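Local coordinates for beta-ketoacyl-[acyl-carrier-protein] synthase FabY (Pseudomonas aeruginosa, PDB 4CW4) that catalyses the condensation of acetyl-CoA with malonyl-ACP to acetoacetyl-ACP, which primes fatty acid biosynthesis, at residues T469-K472 and A473-H477; D506-A509 and D510-Q514; D485-I488 and S489-T493; E36-D39 and P40-Q44. All coordinates share one frame; numbering follows the deposited sequence. Where two conformers were deposited one is given.

Contact 1: residues T469-K472 and A473-H477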
ATOM      1  N   THR A 469      21.617   1.047  18.999  1.00 10.04           N
ATOM      2  CA  THR A 469      20.457   1.092  19.872  1.00 10.26           C
ATOM      3  C   THR A 469      19.286   0.407  19.154  1.00  9.81           C
ATOM      4  O   THR A 469      19.324   0.233  17.939  1.00 10.78           O
ATOM      5  CB  THR A 469      20.143   2.545  20.283  1.00 11.85           C
ATOM      6  OG1 THR A 469      19.108   2.576  21.285  1.00 11.88           O
ATOM      7  CG2 THR A 469      19.748   3.406  19.090  1.00 11.60           C
ATOM      8  N   ALA A 470      18.278  -0.022  19.918  1.00 10.12           N
ATOM      9  CA  ALA A 470      17.176  -0.824  19.377  1.00 10.06           C
ATOM     10  C   ALA A 470      15.840  -0.447  20.022  1.00  9.73           C
ATOM     11  O   ALA A 470      15.503  -0.895  21.104  1.00  9.88           O
ATOM     12  CB  ALA A 470      17.470  -2.305  19.561  1.00 10.50           C
ATOM     13  N   VAL A 471      15.100   0.420  19.340  1.00  8.94           N
ATOM     14  CA  VAL A 471      13.905   1.010  19.922  1.00  8.51           C
ATOM     15  C   VAL A 471      12.828  -0.050  20.208  1.00  8.72           C
ATOM     16  O   VAL A 471      12.001   0.139  21.098  1.00  8.92           O
ATOM     17  CB  VAL A 471      13.336   2.123  19.015  1.00  9.64           C
ATOM     18  CG1 VAL A 471      12.604   1.516  17.808  1.00 10.66           C
ATOM     19  CG2 VAL A 471      12.436   3.069  19.807  1.00  9.28           C
ATOM     20  N   LYS A 472      12.848  -1.166  19.475  1.00  8.47           N
ATOM     21  CA  LYS A 472      11.814  -2.198  19.655  1.00  9.36           C
ATOM     22  C   LYS A 472      11.900  -2.869  21.022  1.00  9.49           C
ATOM     23  O   LYS A 472      10.942  -3.500  21.472  1.00  9.86           O
ATOM     24  CB  LYS A 472      11.872  -3.253  18.545  1.00  8.95           C
ATOM     25  CG  LYS A 472      11.522  -2.710  17.151  1.00  8.25           C
ATOM     26  CD  LYS A 472      11.660  -3.777  16.070  1.00  9.36           C
ATOM     27  CE  LYS A 472      11.372  -3.234  14.668  1.00  9.90           C
ATOM     28  NZ  LYS A 472      12.298  -2.133  14.288  1.00  9.84           N
ATOM     29  N   ALA A 473      13.032  -2.732  21.705  1.00  8.86           N
ATOM     30  CA  ALA A 473      13.122  -3.234  23.075  1.00  8.56           C
ATOM     31  C   ALA A 473      12.082  -2.556  23.967  1.00  8.78           C
ATOM     32  O   ALA A 473      11.531  -3.170  24.898  1.00  9.24           O
ATOM     33  CB  ALA A 473      14.516  -2.983  23.629  1.00  9.19           C
ATOM     34  N   TYR A 474      11.868  -1.271  23.703  1.00  8.56           N
ATOM     35  CA  TYR A 474      10.927  -0.453  24.472  1.00  8.33           C
ATOM     36  C   TYR A 474       9.485  -0.539  23.987  1.00  8.61           C
ATOM     37  O   TYR A 474       8.569  -0.662  24.806  1.00  9.34           O
ATOM     38  CB  TYR A 474      11.355   1.017  24.449  1.00  9.07           C
ATOM     39  CG  TYR A 474      12.697   1.284  25.078  1.00 10.31           C
ATOM     40  CD1 TYR A 474      12.817   1.385  26.461  1.00 10.74           C
ATOM     41  CD2 TYR A 474      13.851   1.426  24.311  1.00 10.51           C
ATOM     42  CE1 TYR A 474      14.030   1.644  27.067  1.00 10.53           C
ATOM     43  CE2 TYR A 474      15.082   1.671  24.918  1.00 10.41           C
ATOM     44  CZ  TYR A 474      15.160   1.783  26.299  1.00 10.83           C
ATOM     45  OH  TYR A 474      16.358   2.031  26.923  1.00 11.31           O
ATOM     46  N   VAL A 475       9.275  -0.393  22.675  1.00  8.69           N
ATOM     47  CA  VAL A 475       7.924  -0.195  22.152  1.00  8.77           C
ATOM     48  C   VAL A 475       7.458  -1.287  21.205  1.00  9.99           C
ATOM     49  O   VAL A 475       6.396  -1.178  20.626  1.00 10.62           O
ATOM     50  CB  VAL A 475       7.803   1.184  21.443  1.00  9.33           C
ATOM     51  CG1 VAL A 475       8.121   2.307  22.426  1.00 10.66           C
ATOM     52  CG2 VAL A 475       8.715   1.260  20.194  1.00 10.32           C
ATOM     53  N   GLY A 476       8.232  -2.353  21.085  1.00  9.70           N
ATOM     54  CA  GLY A 476       7.872  -3.425  20.183  1.00 10.47           C
ATOM     55  C   GLY A 476       7.941  -2.982  18.739  1.00  9.13           C
ATOM     56  O   GLY A 476       8.537  -1.947  18.416  1.00  9.88           O
ATOM     57  N   HIS A 477       7.351  -3.799  17.876  1.00  8.38           N
ATOM     58  CA  HIS A 477       7.435  -3.672  16.435  1.00  8.77           C
ATOM     59  C   HIS A 477       6.095  -3.218  15.876  1.00  8.14           C
ATOM     60  O   HIS A 477       5.152  -3.998  15.795  1.00  8.81           O
ATOM     61  CB  HIS A 477       7.803  -5.040  15.876  1.00  9.44           C
ATOM     62  CG  HIS A 477       8.210  -5.018  14.445  1.00 10.49           C
ATOM     63  ND1 HIS A 477       7.881  -3.983  13.606  1.00 11.27           N
ATOM     64  CD2 HIS A 477       8.933  -5.893  13.705  1.00 12.31           C
ATOM     65  CE1 HIS A 477       8.397  -4.210  12.408  1.00 13.14           C
ATOM     66  NE2 HIS A 477       9.038  -5.363  12.439  1.00 14.34           N
TER
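Val471 O is gripped by two backbone N-H groups three and four residues on. Val475 N meets Val471 O in the carbonyl plane at 3.2 Å. Tyr474 N reaches the same oxygen, Val471 O, at 3.0 Å from above that plane. Lys472 O accepts from Gly476 N at 3.0 Å, and this oxygen also takes a bond from Ser352. The turn ends at Gly476, whose positive phi of 67° breaks the helix and turns the chain toward His477. Lys472 then lies alongside His477, both side chains pointing the same way. CE of Lys472 sits over the centre of one imidazole face, 3.6 Å from the ring centroid and 7° off its normal, a CH-pi contact. This is the K-x-x-x-G-H segment of a ketosynthase of the thiolase fold. Here His477, a predicted active-site residue, stands beside Cys286, the inferred active-site cysteine. The Lys472 chain is extended as far as CE and bends only at its last torsion (chi4 60°). The bend carries NZ away from the imidazole to a hydrogen bond with the backbone O of His439, another predicted active-site residue. His477 ND1 is bonded to Leu479 N, which fixes the rotation of the ring under the lysine. On another side of the turn, Val471 CG2 and Val475 CG2 meet loosely at 4.2 Å, next to helix 482-496.

Contact 2: residues D506-A509 and D510-Q514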
ATOM      1  N   ASP A 506      20.262  -9.104  29.275  0.82 15.98           N
ATOM      2  CA  ASP A 506      21.276  -9.169  30.321  0.82 18.80           C
ATOM      3  C   ASP A 506      22.660  -9.149  29.779  0.82 20.98           C
ATOM      4  O   ASP A 506      23.609  -8.789  30.479  0.82 23.53           O
ATOM      5  CB  ASP A 506      21.071 -10.416  31.152  0.82 19.66           C
ATOM      6  CG  ASP A 506      19.891 -10.279  32.048  0.82 20.82           C
ATOM      7  OD1 ASP A 506      19.837  -9.238  32.720  0.82 22.50           O
ATOM      8  OD2 ASP A 506      19.008 -11.155  32.034  0.82 21.32           O
ATOM      9  N   LYS A 507      22.758  -9.583  28.540  1.00 19.83           N
ATOM     10  CA  LYS A 507      23.965  -9.510  27.768  1.00 20.90           C
ATOM     11  C   LYS A 507      23.609  -9.882  26.343  1.00 16.90           C
ATOM     12  O   LYS A 507      22.546 -10.446  26.049  1.00 15.54           O
ATOM     13  CB  LYS A 507      25.044 -10.428  28.306  1.00 24.83           C
ATOM     14  CG  LYS A 507      24.983 -11.865  27.856  1.00 25.75           C
ATOM     15  CD  LYS A 507      26.374 -12.487  27.899  1.00 28.73           C
ATOM     16  CE  LYS A 507      26.408 -13.750  27.063  1.00 30.27           C
ATOM     17  NZ  LYS A 507      25.226 -14.586  27.366  1.00 31.89           N
ATOM     18  N   VAL A 508      24.527  -9.562  25.458  1.00 14.16           N
ATOM     19  CA  VAL A 508      24.352  -9.819  24.045  1.00 13.61           C
ATOM     20  C   VAL A 508      24.516 -11.319  23.802  1.00 13.10           C
ATOM     21  O   VAL A 508      25.399 -11.955  24.390  1.00 13.74           O
ATOM     22  CB  VAL A 508      25.371  -8.966  23.264  1.00 13.78           C
ATOM     23  CG1 VAL A 508      25.392  -9.342  21.809  1.00 14.61           C
ATOM     24  CG2 VAL A 508      25.048  -7.479  23.449  1.00 15.38           C
ATOM     25  N   ALA A 509      23.641 -11.907  22.990  1.00 11.44           N
ATOM     26  CA  ALA A 509      23.744 -13.338  22.712  1.00 12.32           C
ATOM     27  C   ALA A 509      25.112 -13.712  22.148  1.00 11.85           C
ATOM     28  O   ALA A 509      25.734 -12.936  21.412  1.00 11.90           O
ATOM     29  CB  ALA A 509      22.630 -13.809  21.768  1.00 12.05           C
ATOM     30  N   ASP A 510      25.552 -14.928  22.472  1.00 12.37           N
ATOM     31  CA  ASP A 510      26.873 -15.392  22.078  1.00 13.65           C
ATOM     32  C   ASP A 510      27.101 -15.419  20.572  1.00 13.60           C
ATOM     33  O   ASP A 510      28.236 -15.353  20.136  1.00 15.89           O
ATOM     34  CB  ASP A 510      27.128 -16.792  22.638  1.00 15.19           C
ATOM     35  CG  ASP A 510      27.125 -16.823  24.146  1.00 17.51           C
ATOM     36  OD1 ASP A 510      28.168 -16.471  24.727  1.00 19.30           O
ATOM     37  OD2 ASP A 510      26.080 -17.183  24.739  1.00 18.34           O
ATOM     38  N   ASP A 511      26.040 -15.513  19.774  1.00 12.76           N
ATOM     39  CA  ASP A 511      26.206 -15.624  18.322  1.00 12.90           C
ATOM     40  C   ASP A 511      26.146 -14.283  17.596  1.00 12.54           C
ATOM     41  O   ASP A 511      26.231 -14.232  16.377  1.00 14.29           O
ATOM     42  CB  ASP A 511      25.229 -16.640  17.709  1.00 13.36           C
ATOM     43  CG  ASP A 511      23.763 -16.305  17.959  1.00 13.18           C
ATOM     44  OD1 ASP A 511      23.464 -15.182  18.429  1.00 13.82           O
ATOM     45  OD2 ASP A 511      22.906 -17.185  17.647  1.00 13.90           O
ATOM     46  N   VAL A 512      25.995 -13.186  18.338  1.00 11.58           N
ATOM     47  CA  VAL A 512      25.950 -11.875  17.718  1.00 12.09           C
ATOM     48  C   VAL A 512      27.366 -11.438  17.323  1.00 12.42           C
ATOM     49  O   VAL A 512      28.321 -11.631  18.075  1.00 13.33           O
ATOM     50  CB  VAL A 512      25.314 -10.867  18.669  1.00 11.72           C
ATOM     51  CG1 VAL A 512      25.501  -9.438  18.169  1.00 12.46           C
ATOM     52  CG2 VAL A 512      23.819 -11.192  18.853  1.00 12.14           C
ATOM     53  N   HIS A 513      27.490 -10.838  16.145  1.00 12.49           N
ATOM     54  CA  HIS A 513      28.782 -10.357  15.645  1.00 12.83           C
ATOM     55  C   HIS A 513      29.041  -8.955  16.209  1.00 14.94           C
ATOM     56  O   HIS A 513      28.335  -8.013  15.861  1.00 17.69           O
ATOM     57  CB  HIS A 513      28.763 -10.296  14.120  1.00 13.60           C
ATOM     58  CG  HIS A 513      28.578 -11.621  13.454  1.00 14.57           C
ATOM     59  ND1 HIS A 513      29.182 -11.933  12.252  1.00 15.96           N
ATOM     60  CD2 HIS A 513      27.840 -12.705  13.793  1.00 15.32           C
ATOM     61  CE1 HIS A 513      28.825 -13.148  11.883  1.00 15.98           C
ATOM     62  NE2 HIS A 513      28.012 -13.639  12.797  1.00 16.35           N
ATOM     63  N   GLN A 514      30.056  -8.818  17.063  1.00 14.27           N
ATOM     64  CA  GLN A 514      30.259  -7.603  17.836  1.00 16.20           C
ATOM     65  C   GLN A 514      31.588  -6.904  17.654  1.00 16.31           C
ATOM     66  O   GLN A 514      31.801  -5.888  18.298  1.00 17.12           O
ATOM     67  CB  GLN A 514      30.228  -7.951  19.341  1.00 18.30           C
ATOM     68  CG  GLN A 514      28.942  -8.412  19.846  1.00 19.43           C
ATOM     69  CD  GLN A 514      28.876  -8.395  21.341  1.00 19.69           C
ATOM     70  OE1 GLN A 514      29.045  -9.428  22.002  1.00 20.90           O
ATOM     71  NE2 GLN A 514      28.572  -7.233  21.892  1.00 19.36           N
TER
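Val508 and Val512 cross at about a right angle, and Val508 CG1 presses against Val512 CB at 3.5 Å, tighter than usual for two carbons. The same methyl, Val508 CG1, lies 3.6 Å from Val512 CG1. It points there because it is anti to the backbone N (chi1 171°), on the carbonyl side, where the chain turns back. Val508 and Gln514 run past each other in opposite directions. Gln514 has an extended chain and lays its terminal amide alongside the valine, with CD 3.6 Å from Val508 CG1. Within this pair the amide oxygen and nitrogen both face carbon, so it is a packing contact. Ala509 CB touches Val512 more lightly, at 4.1 Å from CG2. A type I beta turn from Ala509 to Val512 brings Val512 back beside Val508. Its closing bond joins Val512 N to Ala509 O at 3.1 Å and is nearly straight at 166°, although the N-H comes from above the carbonyl plane. On the exposed side, Lys507 slants across Asp510. The salt bridge is long, with Lys507 NZ 3.8 Å from Asp510 OD2, and is probably a weak restraint. Asp511 takes another direction and forms a salt bridge with Arg447, while its OD1 also brushes Ala509 CB. The turn belongs to the loop between helix 482-496 and strand 517-519. Val508 and Val512 both rest on Ile519 of that strand, and Ala509, Asp511 and Val512 pack against helix 444-461.

Contact 3: residues D485-I488 and S489-T493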
ATOM      1  N   ASP A 485       9.222   5.059  14.555  1.00  8.42           N
ATOM      2  CA  ASP A 485       9.603   4.954  15.968  1.00  7.90           C
ATOM      3  C   ASP A 485      11.126   5.118  16.116  1.00  8.96           C
ATOM      4  O   ASP A 485      11.618   5.763  17.045  1.00  8.86           O
ATOM      5  CB  ASP A 485       9.202   3.593  16.569  1.00  8.77           C
ATOM      6  CG  ASP A 485       7.697   3.401  16.698  1.00  8.52           C
ATOM      7  OD1 ASP A 485       6.943   4.397  16.812  1.00  9.61           O
ATOM      8  OD2 ASP A 485       7.281   2.216  16.729  1.00  9.75           O
ATOM      9  N   GLN A 486      11.877   4.491  15.208  1.00  8.76           N
ATOM     10  CA  GLN A 486      13.339   4.628  15.201  1.00  9.43           C
ATOM     11  C   GLN A 486      13.786   6.071  14.966  1.00  9.30           C
ATOM     12  O   GLN A 486      14.596   6.615  15.724  1.00  9.52           O
ATOM     13  CB  GLN A 486      13.979   3.701  14.153  1.00 10.17           C
ATOM     14  CG  GLN A 486      13.792   2.212  14.403  1.00 11.18           C
ATOM     15  CD  GLN A 486      14.263   1.386  13.202  1.00 11.19           C
ATOM     16  OE1 GLN A 486      13.617   1.346  12.158  1.00 14.84           O
ATOM     17  NE2 GLN A 486      15.386   0.751  13.341  1.00 11.13           N
ATOM     18  N   LEU A 487      13.292   6.681  13.896  1.00  8.84           N
ATOM     19  CA  LEU A 487      13.676   8.047  13.542  1.00  8.94           C
ATOM     20  C   LEU A 487      13.377   9.007  14.684  1.00  9.37           C
ATOM     21  O   LEU A 487      14.212   9.813  15.057  1.00  9.45           O
ATOM     22  CB  LEU A 487      12.960   8.496  12.253  1.00 10.93           C
ATOM     23  CG  LEU A 487      13.225   9.971  11.862  1.00 13.92           C
ATOM     24  CD1 LEU A 487      14.697  10.249  11.785  1.00 16.45           C
ATOM     25  CD2 LEU A 487      12.547  10.358  10.529  1.00 16.46           C
ATOM     26  N   ILE A 488      12.207   8.896  15.276  0.68 10.38           N
ATOM     27  CA  ILE A 488      11.844   9.865  16.288  0.68 10.53           C
ATOM     28  C   ILE A 488      12.703   9.685  17.536  0.68 10.50           C
ATOM     29  O   ILE A 488      13.131  10.674  18.141  0.68 10.46           O
ATOM     30  CB  ILE A 488      10.338   9.832  16.544  0.68 12.35           C
ATOM     31  CG1 ILE A 488       9.635  10.566  15.393  0.68 13.57           C
ATOM     32  CG2 ILE A 488       9.993  10.468  17.884  0.68 14.36           C
ATOM     33  CD1 ILE A 488       8.166  10.489  15.438  0.68 13.55           C
ATOM     34  N   SER A 489      12.990   8.444  17.906  1.00 10.13           N
ATOM     35  CA  SER A 489      13.917   8.215  19.006  1.00  9.98           C
ATOM     36  C   SER A 489      15.288   8.826  18.709  1.00  9.78           C
ATOM     37  O   SER A 489      15.898   9.452  19.584  1.00  9.72           O
ATOM     38  CB  SER A 489      14.061   6.736  19.308  1.00  9.54           C
ATOM     39  OG  SER A 489      15.027   6.573  20.323  1.00 10.34           O
ATOM     40  N   ALA A 490      15.749   8.675  17.468  1.00  9.40           N
ATOM     41  CA  ALA A 490      17.038   9.236  17.077  1.00 10.06           C
ATOM     42  C   ALA A 490      17.094  10.734  17.360  1.00  9.68           C
ATOM     43  O   ALA A 490      18.127  11.270  17.780  1.00 10.61           O
ATOM     44  CB  ALA A 490      17.323   8.974  15.607  1.00 10.12           C
ATOM     45  N   LEU A 491      15.984  11.422  17.133  1.00  9.88           N
ATOM     46  CA  LEU A 491      15.959  12.861  17.311  1.00  9.76           C
ATOM     47  C   LEU A 491      16.164  13.216  18.771  1.00 10.06           C
ATOM     48  O   LEU A 491      16.719  14.258  19.094  1.00 10.46           O
ATOM     49  CB  LEU A 491      14.635  13.435  16.821  1.00 10.05           C
ATOM     50  CG  LEU A 491      14.285  13.149  15.350  1.00 10.99           C
ATOM     51  CD1 LEU A 491      13.028  13.910  14.959  1.00 11.69           C
ATOM     52  CD2 LEU A 491      15.471  13.498  14.427  1.00 10.91           C
ATOM     53  N   GLY A 492      15.692  12.338  19.644  1.00 10.04           N
ATOM     54  CA  GLY A 492      15.879  12.501  21.068  1.00 10.30           C
ATOM     55  C   GLY A 492      17.335  12.366  21.471  1.00 10.62           C
ATOM     56  O   GLY A 492      17.822  13.094  22.343  1.00 11.07           O
ATOM     57  N   THR A 493      18.043  11.414  20.866  1.00 10.41           N
ATOM     58  CA  THR A 493      19.491  11.313  21.103  1.00 11.42           C
ATOM     59  C   THR A 493      20.206  12.610  20.713  1.00 11.58           C
ATOM     60  O   THR A 493      21.086  13.074  21.434  1.00 12.79           O
ATOM     61  CB  THR A 493      20.087  10.089  20.393  1.00 11.99           C
ATOM     62  OG1 THR A 493      19.572   8.915  21.019  1.00 11.23           O
ATOM     63  CG2 THR A 493      21.635  10.075  20.438  1.00 13.20           C
TER
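The flat peptide groups of Asp485, Gln486 and Leu487 each meet the N-H of the residue four positions on. Ala490 N approaches Gln486 O at 2.9 Å, only 16° from the carbonyl plane. Leu491 N reaches Leu487 O at 3.2 Å with nearly the same small tilt. Ser489 N, 3.1 Å from Asp485 O, lies farther out, 33° from the plane. This is the regular i to i+4 pattern of alpha-helix 482-496, a buried helix of the thiolase-fold core. At Ile488 O the pattern is split between two weak bonds, from Leu491 N at 3.1 Å and Gly492 N at 3.4 Å. Side chains fan outward from the axis, and many of their partners lie elsewhere. The buried Asp485 carboxylate is satisfied by Ser366, Gln368 and Asn19 on OD1 and by Ser478 on OD2. These four hydrogen bonds hold it in place. Gln486 gives its NE2 to Asn536 O, while Ala490 packs on His437 of strand 434-437 and on strand 532-539. Leu491 turns instead toward Ile12 and Phe15 of strand 10-19, so the helix is covered by strands in more than one direction. Leu487 and Leu491, one turn apart, meet at their ends, CD1 of Leu487 lying 4.3 Å from CD2 of Leu491. Leu491 CG also rests 3.3 Å from Leu487 O.

Contact 4: residues E36-D39 and P40-Q44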
ATOM      1  N   GLU A  36      15.158   7.119  33.561  1.00 14.19           N
ATOM      2  CA  GLU A  36      16.025   7.122  34.733  1.00 15.72           C
ATOM      3  C   GLU A  36      17.310   7.916  34.499  1.00 16.06           C
ATOM      4  O   GLU A  36      18.009   8.292  35.442  1.00 17.31           O
ATOM      5  CB  GLU A  36      16.345   5.682  35.143  1.00 18.09           C
ATOM      6  CG  GLU A  36      17.201   4.950  34.138  1.00 21.66           C
ATOM      7  CD  GLU A  36      16.410   4.122  33.112  1.00 23.79           C
ATOM      8  OE1 GLU A  36      15.248   4.444  32.731  1.00 22.51           O
ATOM      9  OE2 GLU A  36      16.993   3.109  32.680  1.00 26.70           O
ATOM     10  N   SER A  37      17.613   8.189  33.239  1.00 15.26           N
ATOM     11  CA  SER A  37      18.831   8.912  32.877  1.00 15.03           C
ATOM     12  C   SER A  37      18.608  10.419  32.752  1.00 15.50           C
ATOM     13  O   SER A  37      19.566  11.171  32.614  1.00 15.79           O
ATOM     14  CB  SER A  37      19.378   8.378  31.548  1.00 16.60           C
ATOM     15  OG  SER A  37      19.778   7.024  31.697  1.00 19.05           O
ATOM     16  N   MET A  38      17.347  10.846  32.733  1.00 15.24           N
ATOM     17  CA  MET A  38      17.019  12.253  32.608  1.00 15.13           C
ATOM     18  C   MET A  38      17.243  12.960  33.929  1.00 16.55           C
ATOM     19  O   MET A  38      17.268  12.324  34.991  1.00 16.28           O
ATOM     20  CB  MET A  38      15.560  12.425  32.197  1.00 14.82           C
ATOM     21  CG  MET A  38      15.205  11.802  30.836  1.00 15.24           C
ATOM     22  SD  MET A  38      16.167  12.423  29.442  1.00 17.80           S
ATOM     23  CE  MET A  38      15.797  14.153  29.559  1.00 16.78           C
ATOM     24  N   ASP A  39      17.390  14.279  33.881  1.00 16.98           N
ATOM     25  CA  ASP A  39      17.395  15.051  35.115  1.00 18.87           C
ATOM     26  C   ASP A  39      15.972  15.069  35.645  1.00 18.04           C
ATOM     27  O   ASP A  39      15.025  14.791  34.900  1.00 16.86           O
ATOM     28  CB  ASP A  39      17.869  16.474  34.871  1.00 19.64           C
ATOM     29  CG  ASP A  39      16.931  17.238  33.967  1.00 20.56           C
ATOM     30  OD1 ASP A  39      15.956  17.838  34.469  1.00 20.20           O
ATOM     31  OD2 ASP A  39      17.172  17.213  32.751  1.00 21.63           O
ATOM     32  N   PRO A  40      15.805  15.377  36.925  1.00 19.06           N
ATOM     33  CA  PRO A  40      14.476  15.317  37.533  1.00 18.45           C
ATOM     34  C   PRO A  40      13.435  16.245  36.931  1.00 16.93           C
ATOM     35  O   PRO A  40      12.265  15.866  36.945  1.00 17.13           O
ATOM     36  CB  PRO A  40      14.750  15.720  38.994  1.00 19.99           C
ATOM     37  CG  PRO A  40      16.126  15.243  39.226  1.00 21.27           C
ATOM     38  CD  PRO A  40      16.859  15.537  37.949  1.00 21.09           C
ATOM     39  N   GLN A  41      13.797  17.416  36.414  1.00 16.24           N
ATOM     40  CA  GLN A  41      12.754  18.296  35.904  1.00 15.11           C
ATOM     41  C   GLN A  41      12.172  17.685  34.632  1.00 14.39           C
ATOM     42  O   GLN A  41      10.961  17.665  34.441  1.00 14.90           O
ATOM     43  CB  GLN A  41      13.266  19.712  35.632  1.00 14.79           C
ATOM     44  CG  GLN A  41      12.134  20.672  35.308  1.00 15.64           C
ATOM     45  CD  GLN A  41      11.766  20.684  33.827  1.00 16.43           C
ATOM     46  OE1 GLN A  41      12.508  20.197  32.992  1.00 15.63           O
ATOM     47  NE2 GLN A  41      10.617  21.255  33.508  1.00 18.74           N
ATOM     48  N   ALA A  42      13.041  17.197  33.758  1.00 13.30           N
ATOM     49  CA  ALA A  42      12.593  16.584  32.493  1.00 12.70           C
ATOM     50  C   ALA A  42      11.804  15.306  32.738  1.00 12.46           C
ATOM     51  O   ALA A  42      10.792  15.070  32.083  1.00 12.00           O
ATOM     52  CB  ALA A  42      13.762  16.292  31.593  1.00 13.07           C
ATOM     53  N   ARG A  43      12.271  14.500  33.687  1.00 11.97           N
ATOM     54  CA  ARG A  43      11.593  13.255  34.045  1.00 12.82           C
ATOM     55  C   ARG A  43      10.230  13.550  34.646  1.00 12.86           C
ATOM     56  O   ARG A  43       9.240  12.946  34.253  1.00 13.81           O
ATOM     57  CB  ARG A  43      12.438  12.413  35.011  1.00 14.42           C
ATOM     58  CG  ARG A  43      11.657  11.292  35.697  1.00 14.30           C
ATOM     59  CD  ARG A  43      12.537  10.247  36.362  1.00 15.83           C
ATOM     60  NE  ARG A  43      13.353  10.879  37.395  1.00 16.63           N
ATOM     61  CZ  ARG A  43      14.657  11.124  37.289  1.00 18.52           C
ATOM     62  NH1 ARG A  43      15.358  10.754  36.219  1.00 18.45           N
ATOM     63  NH2 ARG A  43      15.278  11.739  38.279  1.00 19.34           N
ATOM     64  N   GLN A  44      10.170  14.482  35.593  1.00 13.57           N
ATOM     65  CA  GLN A  44       8.921  14.749  36.288  1.00 14.86           C
ATOM     66  C   GLN A  44       7.908  15.392  35.349  1.00 13.82           C
ATOM     67  O   GLN A  44       6.710  15.138  35.439  1.00 15.24           O
ATOM     68  CB  GLN A  44       9.182  15.606  37.526  1.00 16.86           C
ATOM     69  CG  GLN A  44       9.898  14.811  38.611  1.00 18.56           C
ATOM     70  CD  GLN A  44      10.602  15.668  39.662  1.00 20.73           C
ATOM     71  OE1 GLN A  44      10.543  16.906  39.658  1.00 21.78           O
ATOM     72  NE2 GLN A  44      11.290  14.997  40.564  1.00 21.68           N
TER
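Asp39 is extended (psi 161°), and from Pro40 onward the chain is helical, with Asp39 O taking the first i to i+4 bond from Arg43 N at 3.0 Å. The donor lies nearly along the C=O axis. Pro40 is the first residue of helix 40-53, a place where its missing N-H costs no helical bond. The Asp39 side chain folds over this helix start. Its CG stands between the backbone N and the carbonyl carbon (chi1 64°), which swings OD1 over the first turn. OD1 accepts from Ala42 N at 3.1 Å in a nearly straight bond, the donor lying above the carboxylate plane. Gln41 N is 2.9 Å from the same Asp39 OD1 but makes a weak, bent bond. This is an N-cap, with Asp39 satisfying amide N-H groups that have no carbonyl of an earlier turn. The positive helix end would be expected to favour the charged carboxylate. Met38 bends at both chi2 and chi3, and the curl brings CE to 3.6 Å from Ala42 CB, beside the capping carboxylate. Ala42 CB also touches Asp39 OD2 at 3.7 Å. Arg43 runs back along the incoming loop. Its NH1 donates weakly to Met38 O at 2.8 Å and also bonds Ile35 O, while Asp39 O lies over one guanidinium face, offset toward the rim. NE of Arg43 pairs with Glu78 of helix 74-87, so the guanidinium spans the helix start, the loop before it and the next helix.

From the N terminus, contact 4 comes first and ends the loop between helices 28-33 and 40-53 by capping the second helix. Contact 1 follows strand 466-469 and leads the chain to His477 of the predicted active site. Contact 3 lies within the next helix, 482-496, and contact 2 closes a turn in the loop leading on to strand 517-519. All four are local and in series; none nests in or crosses another. Only contacts 1 and 3 touch: Val471 CG1 packs on Gln486 CG at 3.7 Å, joining the start of the short helix 472-475, just before His477, to the buried helix after it. Contacts 2 and 4 are peripheral, their centres about 30 Å apart.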